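Local atomic coordinates of periplasmic binding protein (Veillonella parvula, PDB entry 4LJS), a protein that probably binds a small ligand, perhaps a metal chelate such as a siderophore or haem, outside the membrane for delivery to an ABC-type importer. Residues Val30-Pro35 and Ala145-Thr150; Val112-Thr117 and Ala291-Gly296. One frame throughout, in Å; residues are numbered along the deposited sequence.

Contact 1 of 2, residues Val30-Pro35 and Ala145-Thr150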
ATOM      1  N   VAL A  30      -1.599  14.827 -11.187  1.00 46.20           N
ATOM      2  CA  VAL A  30      -2.556  14.118 -12.017  1.00 43.82           C
ATOM      3  C   VAL A  30      -1.806  13.122 -12.896  1.00 44.40           C
ATOM      4  O   VAL A  30      -2.327  12.068 -13.251  1.00 41.09           O
ATOM      5  CB  VAL A  30      -3.428  15.091 -12.848  1.00 48.37           C
ATOM      6  CG1 VAL A  30      -4.334  15.888 -11.922  1.00 46.61           C
ATOM      7  CG2 VAL A  30      -2.565  16.029 -13.668  1.00 43.13           C
ATOM      8  N   ARG A  31      -0.567  13.465 -13.227  1.00 47.16           N
ATOM      9  CA  ARG A  31       0.332  12.566 -13.936  1.00 54.38           C
ATOM     10  C   ARG A  31       1.754  12.790 -13.446  1.00 55.96           C
ATOM     11  O   ARG A  31       2.043  13.779 -12.769  1.00 44.11           O
ATOM     12  CB  ARG A  31       0.264  12.789 -15.453  1.00 54.95           C
ATOM     13  CG  ARG A  31      -1.017  12.289 -16.085  1.00 56.43           C
ATOM     14  CD  ARG A  31      -0.963  12.295 -17.606  1.00 61.07           C
ATOM     15  NE  ARG A  31      -2.172  11.688 -18.158  1.00 59.69           N
ATOM     16  CZ  ARG A  31      -2.364  11.401 -19.442  1.00 64.43           C
ATOM     17  NH1 ARG A  31      -1.425  11.665 -20.348  1.00 67.50           N
ATOM     18  NH2 ARG A  31      -3.506  10.845 -19.820  1.00 61.32           N
ATOM     19  N   ARG A  32       2.641  11.865 -13.787  1.00 50.26           N
ATOM     20  CA  ARG A  32       4.048  12.013 -13.462  1.00 55.64           C
ATOM     21  C   ARG A  32       4.548  13.326 -14.056  1.00 53.74           C
ATOM     22  O   ARG A  32       4.444  13.551 -15.262  1.00 56.85           O
ATOM     23  CB  ARG A  32       4.837  10.830 -14.018  1.00 57.69           C
ATOM     24  CG  ARG A  32       6.279  10.749 -13.565  1.00 67.38           C
ATOM     25  CD  ARG A  32       6.933   9.505 -14.151  1.00 78.41           C
ATOM     26  NE  ARG A  32       8.380   9.497 -13.974  1.00 92.36           N
ATOM     27  CZ  ARG A  32       9.236  10.056 -14.823  1.00102.69           C
ATOM     28  NH1 ARG A  32      10.541  10.000 -14.586  1.00110.15           N
ATOM     29  NH2 ARG A  32       8.787  10.674 -15.908  1.00103.44           N
ATOM     30  N   GLY A  33       5.042  14.208 -13.196  1.00 51.47           N
ATOM     31  CA  GLY A  33       5.575  15.486 -13.632  1.00 58.15           C
ATOM     32  C   GLY A  33       4.524  16.556 -13.863  1.00 62.84           C
ATOM     33  O   GLY A  33       4.836  17.636 -14.363  1.00 64.49           O
ATOM     34  N   GLU A  34       3.278  16.260 -13.502  1.00 61.34           N
ATOM     35  CA  GLU A  34       2.192  17.229 -13.656  1.00 58.76           C
ATOM     36  C   GLU A  34       1.494  17.522 -12.325  1.00 55.21           C
ATOM     37  O   GLU A  34       0.493  16.890 -11.987  1.00 55.67           O
ATOM     38  CB  GLU A  34       1.191  16.754 -14.717  1.00 56.64           C
ATOM     39  CG  GLU A  34       1.759  16.780 -16.144  1.00 57.90           C
ATOM     40  CD  GLU A  34       0.788  16.231 -17.177  1.00 63.51           C
ATOM     41  OE1 GLU A  34      -0.427  16.181 -16.891  1.00 69.74           O
ATOM     42  OE2 GLU A  34       1.241  15.839 -18.271  1.00 65.62           O
ATOM     43  N   PRO A  35       2.032  18.490 -11.563  1.00 53.40           N
ATOM     44  CA  PRO A  35       1.516  18.784 -10.224  1.00 48.52           C
ATOM     45  C   PRO A  35       0.322  19.728 -10.235  1.00 51.30           C
ATOM     46  O   PRO A  35       0.153  20.535 -11.151  1.00 58.92           O
ATOM     47  CB  PRO A  35       2.704  19.476  -9.546  1.00 46.07           C
ATOM     48  CG  PRO A  35       3.392  20.199 -10.681  1.00 49.78           C
ATOM     49  CD  PRO A  35       3.207  19.320 -11.901  1.00 57.66           C
ATOM     50  N   ALA A 145       4.325   2.907 -13.595  1.00 78.50           N
ATOM     51  CA  ALA A 145       5.500   2.081 -13.328  1.00 83.15           C
ATOM     52  C   ALA A 145       6.794   2.646 -13.918  1.00 88.55           C
ATOM     53  O   ALA A 145       7.885   2.214 -13.540  1.00 92.10           O
ATOM     54  CB  ALA A 145       5.270   0.655 -13.825  1.00 81.10           C
ATOM     55  N   GLN A 146       6.673   3.609 -14.831  1.00 87.34           N
ATOM     56  CA  GLN A 146       7.844   4.180 -15.501  1.00 85.70           C
ATOM     57  C   GLN A 146       8.824   4.829 -14.519  1.00 78.64           C
ATOM     58  O   GLN A 146      10.018   4.902 -14.786  1.00 81.01           O
ATOM     59  CB  GLN A 146       7.434   5.175 -16.595  1.00 86.03           C
ATOM     60  CG  GLN A 146       6.748   6.436 -16.090  1.00 85.24           C
ATOM     61  CD  GLN A 146       5.251   6.262 -15.883  1.00 89.40           C
ATOM     62  OE1 GLN A 146       4.760   5.147 -15.709  1.00 88.83           O
ATOM     63  NE2 GLN A 146       4.518   7.371 -15.909  1.00 88.20           N
ATOM     64  N   SER A 147       8.313   5.296 -13.384  1.00 72.68           N
ATOM     65  CA  SER A 147       9.166   5.830 -12.329  1.00 70.90           C
ATOM     66  C   SER A 147       9.344   4.788 -11.227  1.00 59.07           C
ATOM     67  O   SER A 147       8.462   3.962 -11.000  1.00 61.31           O
ATOM     68  CB  SER A 147       8.570   7.115 -11.747  1.00 76.17           C
ATOM     69  OG  SER A 147       7.274   6.889 -11.213  1.00 82.20           O
ATOM     70  N   ALA A 148      10.491   4.821 -10.556  1.00 51.27           N
ATOM     71  CA  ALA A 148      10.746   3.921  -9.440  1.00 50.59           C
ATOM     72  C   ALA A 148       9.817   4.256  -8.273  1.00 51.57           C
ATOM     73  O   ALA A 148       9.742   5.401  -7.831  1.00 53.42           O
ATOM     74  CB  ALA A 148      12.199   4.002  -9.012  1.00 39.34           C
ATOM     75  N   LEU A 149       9.093   3.252  -7.792  1.00 47.49           N
ATOM     76  CA  LEU A 149       8.190   3.428  -6.663  1.00 39.51           C
ATOM     77  C   LEU A 149       8.955   3.181  -5.362  1.00 41.83           C
ATOM     78  O   LEU A 149       9.712   2.211  -5.246  1.00 39.30           O
ATOM     79  CB  LEU A 149       6.995   2.495  -6.820  1.00 39.48           C
ATOM     80  CG  LEU A 149       6.274   2.750  -8.151  1.00 48.17           C
ATOM     81  CD1 LEU A 149       5.146   1.761  -8.390  1.00 50.85           C
ATOM     82  CD2 LEU A 149       5.757   4.192  -8.229  1.00 36.00           C
ATOM     83  N   THR A 150       8.792   4.082  -4.398  1.00 39.23           N
ATOM     84  CA  THR A 150       9.638   4.061  -3.205  1.00 40.68           C
ATOM     85  C   THR A 150       8.858   4.101  -1.891  1.00 40.55           C
ATOM     86  O   THR A 150       7.672   4.460  -1.867  1.00 31.91           O
ATOM     87  CB  THR A 150      10.627   5.253  -3.194  1.00 41.96           C
ATOM     88  OG1 THR A 150       9.890   6.479  -3.124  1.00 40.81           O
ATOM     89  CG2 THR A 150      11.525   5.249  -4.452  1.00 37.78           C
TER
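Arg32 meets Gln146 and Ser147 in a small surface contact between the turn joining strands 19-29 and 34-40 and the loop that runs from strand 135-138 to helix 151-164. Only 136 Å² is buried, both sides summed, and all of it lies on these three residues. The arginine stands on a type II beta turn from Arg31 to Glu34, closed by Glu34 N to Arg31 O at 2.9 Å, with Gly33 taking the positive-phi place. Its CG is anti to the backbone N (chi1 -171°) and the chain runs extended to NE, which carries it out to the loop. There Arg32 CD lies 3.6 Å from Gln146 CG, and the arginine and glutamine chains run alongside one another, pointing opposite ways, guanidinium and amide planes 54° apart. Ser147 touches by its methylene: CB comes to the edge of the guanidinium, 3.3 Å from Arg32 NE, whereas OG is 4.0 Å from that nitrogen. The loop has anchors of its own, Gln146 O accepting a bond from Lys213 NZ and Thr150 capping helix 151-164 through Met153 N. The chemistry is thus van der Waals contact of carbon with a charged side chain, with neither salt bridge nor hydrogen bond between Arg32 and residues 145-150.

Contact 2 of 2, residues Val112-Thr117 and Ala291-Gly296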
ATOM      1  N   VAL A 112     -10.146  11.007  -2.258  1.00 32.42           N
ATOM      2  CA  VAL A 112      -8.790  10.474  -2.211  1.00 29.87           C
ATOM      3  C   VAL A 112      -8.720   9.205  -3.051  1.00 35.43           C
ATOM      4  O   VAL A 112      -9.497   8.266  -2.854  1.00 35.03           O
ATOM      5  CB  VAL A 112      -8.364  10.159  -0.768  1.00 31.55           C
ATOM      6  CG1 VAL A 112      -6.920   9.649  -0.737  1.00 27.14           C
ATOM      7  CG2 VAL A 112      -8.539  11.387   0.128  1.00 29.44           C
ATOM      8  N   GLY A 113      -7.803   9.173  -4.006  1.00 32.92           N
ATOM      9  CA  GLY A 113      -7.691   7.999  -4.849  1.00 30.11           C
ATOM     10  C   GLY A 113      -6.392   7.892  -5.614  1.00 31.15           C
ATOM     11  O   GLY A 113      -5.347   8.385  -5.183  1.00 33.19           O
ATOM     12  N   TRP A 114      -6.476   7.233  -6.763  1.00 30.14           N
ATOM     13  CA  TRP A 114      -5.331   6.996  -7.617  1.00 33.95           C
ATOM     14  C   TRP A 114      -5.422   7.855  -8.874  1.00 36.52           C
ATOM     15  O   TRP A 114      -6.447   8.501  -9.127  1.00 31.53           O
ATOM     16  CB  TRP A 114      -5.259   5.513  -7.995  1.00 29.68           C
ATOM     17  CG  TRP A 114      -4.958   4.612  -6.841  1.00 32.87           C
ATOM     18  CD1 TRP A 114      -4.899   4.963  -5.524  1.00 29.35           C
ATOM     19  CD2 TRP A 114      -4.665   3.203  -6.896  1.00 35.66           C
ATOM     20  NE1 TRP A 114      -4.591   3.867  -4.757  1.00 31.18           N
ATOM     21  CE2 TRP A 114      -4.440   2.775  -5.572  1.00 32.47           C
ATOM     22  CE3 TRP A 114      -4.560   2.270  -7.936  1.00 29.87           C
ATOM     23  CZ2 TRP A 114      -4.125   1.449  -5.256  1.00 33.88           C
ATOM     24  CZ3 TRP A 114      -4.253   0.956  -7.623  1.00 37.45           C
ATOM     25  CH2 TRP A 114      -4.038   0.557  -6.290  1.00 40.81           C
ATOM     26  N   LYS A 115      -4.346   7.857  -9.656  1.00 34.32           N
ATOM     27  CA  LYS A 115      -4.302   8.597 -10.917  1.00 33.98           C
ATOM     28  C   LYS A 115      -5.507   8.282 -11.807  1.00 38.81           C
ATOM     29  O   LYS A 115      -6.131   9.187 -12.361  1.00 41.76           O
ATOM     30  CB  LYS A 115      -2.996   8.294 -11.664  1.00 27.93           C
ATOM     31  CG  LYS A 115      -2.967   8.702 -13.145  1.00 33.06           C
ATOM     32  CD  LYS A 115      -1.664   8.234 -13.795  1.00 47.41           C
ATOM     33  CE  LYS A 115      -1.910   7.394 -15.040  1.00 60.29           C
ATOM     34  NZ  LYS A 115      -0.701   6.594 -15.419  1.00 67.65           N
ATOM     35  N   SER A 116      -5.842   7.000 -11.922  1.00 36.47           N
ATOM     36  CA  SER A 116      -6.943   6.560 -12.781  1.00 41.17           C
ATOM     37  C   SER A 116      -8.329   6.907 -12.234  1.00 36.37           C
ATOM     38  O   SER A 116      -9.315   6.846 -12.962  1.00 35.64           O
ATOM     39  CB  SER A 116      -6.863   5.049 -13.012  1.00 41.71           C
ATOM     40  OG  SER A 116      -7.099   4.356 -11.792  1.00 47.85           O
ATOM     41  N   THR A 117      -8.412   7.253 -10.956  1.00 34.64           N
ATOM     42  CA  THR A 117      -9.708   7.545 -10.347  1.00 33.61           C
ATOM     43  C   THR A 117     -10.319   8.846 -10.877  1.00 37.45           C
ATOM     44  O   THR A 117     -11.541   8.984 -10.959  1.00 38.77           O
ATOM     45  CB  THR A 117      -9.605   7.661  -8.810  1.00 31.84           C
ATOM     46  OG1 THR A 117      -8.877   6.547  -8.282  1.00 32.37           O
ATOM     47  CG2 THR A 117     -10.988   7.706  -8.174  1.00 27.75           C
ATOM     48  N   ALA A 291       0.175  -4.670   0.678  1.00 33.26           N
ATOM     49  CA  ALA A 291       1.204  -4.124   1.556  1.00 35.32           C
ATOM     50  C   ALA A 291       2.419  -3.621   0.786  1.00 33.66           C
ATOM     51  O   ALA A 291       3.293  -2.985   1.363  1.00 31.39           O
ATOM     52  CB  ALA A 291       1.634  -5.161   2.578  1.00 36.48           C
ATOM     53  N   VAL A 292       2.485  -3.906  -0.512  1.00 33.59           N
ATOM     54  CA  VAL A 292       3.670  -3.538  -1.289  1.00 33.32           C
ATOM     55  C   VAL A 292       3.352  -2.830  -2.600  1.00 37.17           C
ATOM     56  O   VAL A 292       4.242  -2.583  -3.413  1.00 40.99           O
ATOM     57  CB  VAL A 292       4.574  -4.752  -1.599  1.00 34.70           C
ATOM     58  CG1 VAL A 292       5.106  -5.362  -0.317  1.00 29.40           C
ATOM     59  CG2 VAL A 292       3.825  -5.789  -2.404  1.00 33.27           C
ATOM     60  N   TYR A 293       2.086  -2.503  -2.812  1.00 35.89           N
ATOM     61  CA  TYR A 293       1.715  -1.731  -3.988  1.00 39.36           C
ATOM     62  C   TYR A 293       0.760  -0.614  -3.553  1.00 36.85           C
ATOM     63  O   TYR A 293      -0.372  -0.891  -3.162  1.00 37.72           O
ATOM     64  CB  TYR A 293       1.088  -2.645  -5.045  1.00 42.37           C
ATOM     65  CG  TYR A 293       0.784  -1.950  -6.349  1.00 47.51           C
ATOM     66  CD1 TYR A 293      -0.391  -1.231  -6.511  1.00 45.38           C
ATOM     67  CD2 TYR A 293       1.675  -2.003  -7.417  1.00 48.89           C
ATOM     68  CE1 TYR A 293      -0.677  -0.581  -7.698  1.00 57.85           C
ATOM     69  CE2 TYR A 293       1.393  -1.359  -8.616  1.00 56.51           C
ATOM     70  CZ  TYR A 293       0.212  -0.648  -8.747  1.00 60.04           C
ATOM     71  OH  TYR A 293      -0.092   0.007  -9.922  1.00 65.16           O
ATOM     72  N   SER A 294       1.234   0.635  -3.614  1.00 38.45           N
ATOM     73  CA  SER A 294       0.544   1.799  -3.029  1.00 35.17           C
ATOM     74  C   SER A 294      -0.149   1.494  -1.706  1.00 34.75           C
ATOM     75  O   SER A 294      -1.344   1.689  -1.589  1.00 29.42           O
ATOM     76  CB  SER A 294      -0.515   2.345  -3.990  1.00 34.72           C
ATOM     77  OG  SER A 294       0.061   2.810  -5.188  1.00 40.03           O
ATOM     78  N   PRO A 295       0.593   1.005  -0.710  1.00 32.90           N
ATOM     79  CA  PRO A 295      -0.076   0.450   0.476  1.00 33.06           C
ATOM     80  C   PRO A 295      -0.520   1.486   1.496  1.00 29.65           C
ATOM     81  O   PRO A 295      -1.352   1.165   2.346  1.00 31.80           O
ATOM     82  CB  PRO A 295       1.013  -0.438   1.100  1.00 24.81           C
ATOM     83  CG  PRO A 295       2.286   0.255   0.725  1.00 24.90           C
ATOM     84  CD  PRO A 295       2.058   0.873  -0.636  1.00 26.23           C
ATOM     85  N   GLY A 296       0.016   2.700   1.426  1.00 30.67           N
ATOM     86  CA  GLY A 296      -0.232   3.671   2.475  1.00 31.16           C
ATOM     87  C   GLY A 296       0.216   3.092   3.810  1.00 33.67           C
ATOM     88  O   GLY A 296       1.278   2.482   3.903  1.00 32.31           O
TER
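The six-membered ring of Trp114 reaches across to Tyr293 and Ser294 by apolar contact, burying 115 Å² in all. Trp114 CH2 is 3.8 Å from Tyr293 CE1, and CZ3 comes to the tyrosine's edge, in its plane. The rings meet obliquely, centroids 5.9 Å apart and planes at 54°. A chi1 of -175° turns the Tyr293 ring away from its own N and across to the indole. Beside it Ser294 offers its methylene, CB lying 3.9 Å from Trp114 CZ2.

Among the hydrogen bonds, Trp114 N donates to Thr117 OG1 at 2.9 Å and Thr117 N to Trp114 O at 3.0 Å, holding the bend at Trp114-Thr117. Trp114 NE1 bonds Asn53 OD1, which helps set the indole's rotation, with Trp51 as another ring neighbour. Ser294 OG to Ser141 OG links the 291-296 loop to the loop after strand 135-138. With an alanine here in place of Trp114, Asn53 is likely to lose this donor and a gap to open beside Tyr293 and Ser294.

A glycerol, probably from the crystallisation liquor, bonds Ser116 OG and lies about 3 Å from the Trp114 side chain, consistent with a pocket in the cleft between two lobes, as in binding proteins of this family. Trp114 stands near the end of strand 110-113 of the parallel sheet, while the 291-296 loop, between strand 284-288 and helix 299-310, packs Val292 and Pro295 on helix 215-222.

From the N terminus the chain passes 30-35, enters the four-stranded parallel sheet, reaches 112-117 at the end of strand 110-113, and comes to 145-150, where contact 1 closes a loop of 109 residues. Contact 2 closes only at 291-296, after 173 residues that include helix 151-164 and the mixed sheet. Their segments alternate, so the two loops cross. Contact 1 ties the antiparallel hairpin to the loop leading into helix 151-164; contact 2 joins the parallel sheet to the loop following the last strand of the mixed sheet. Their centres are about 12 Å apart, and they touch where Val30 O packs 3.4 Å from Lys115 CG.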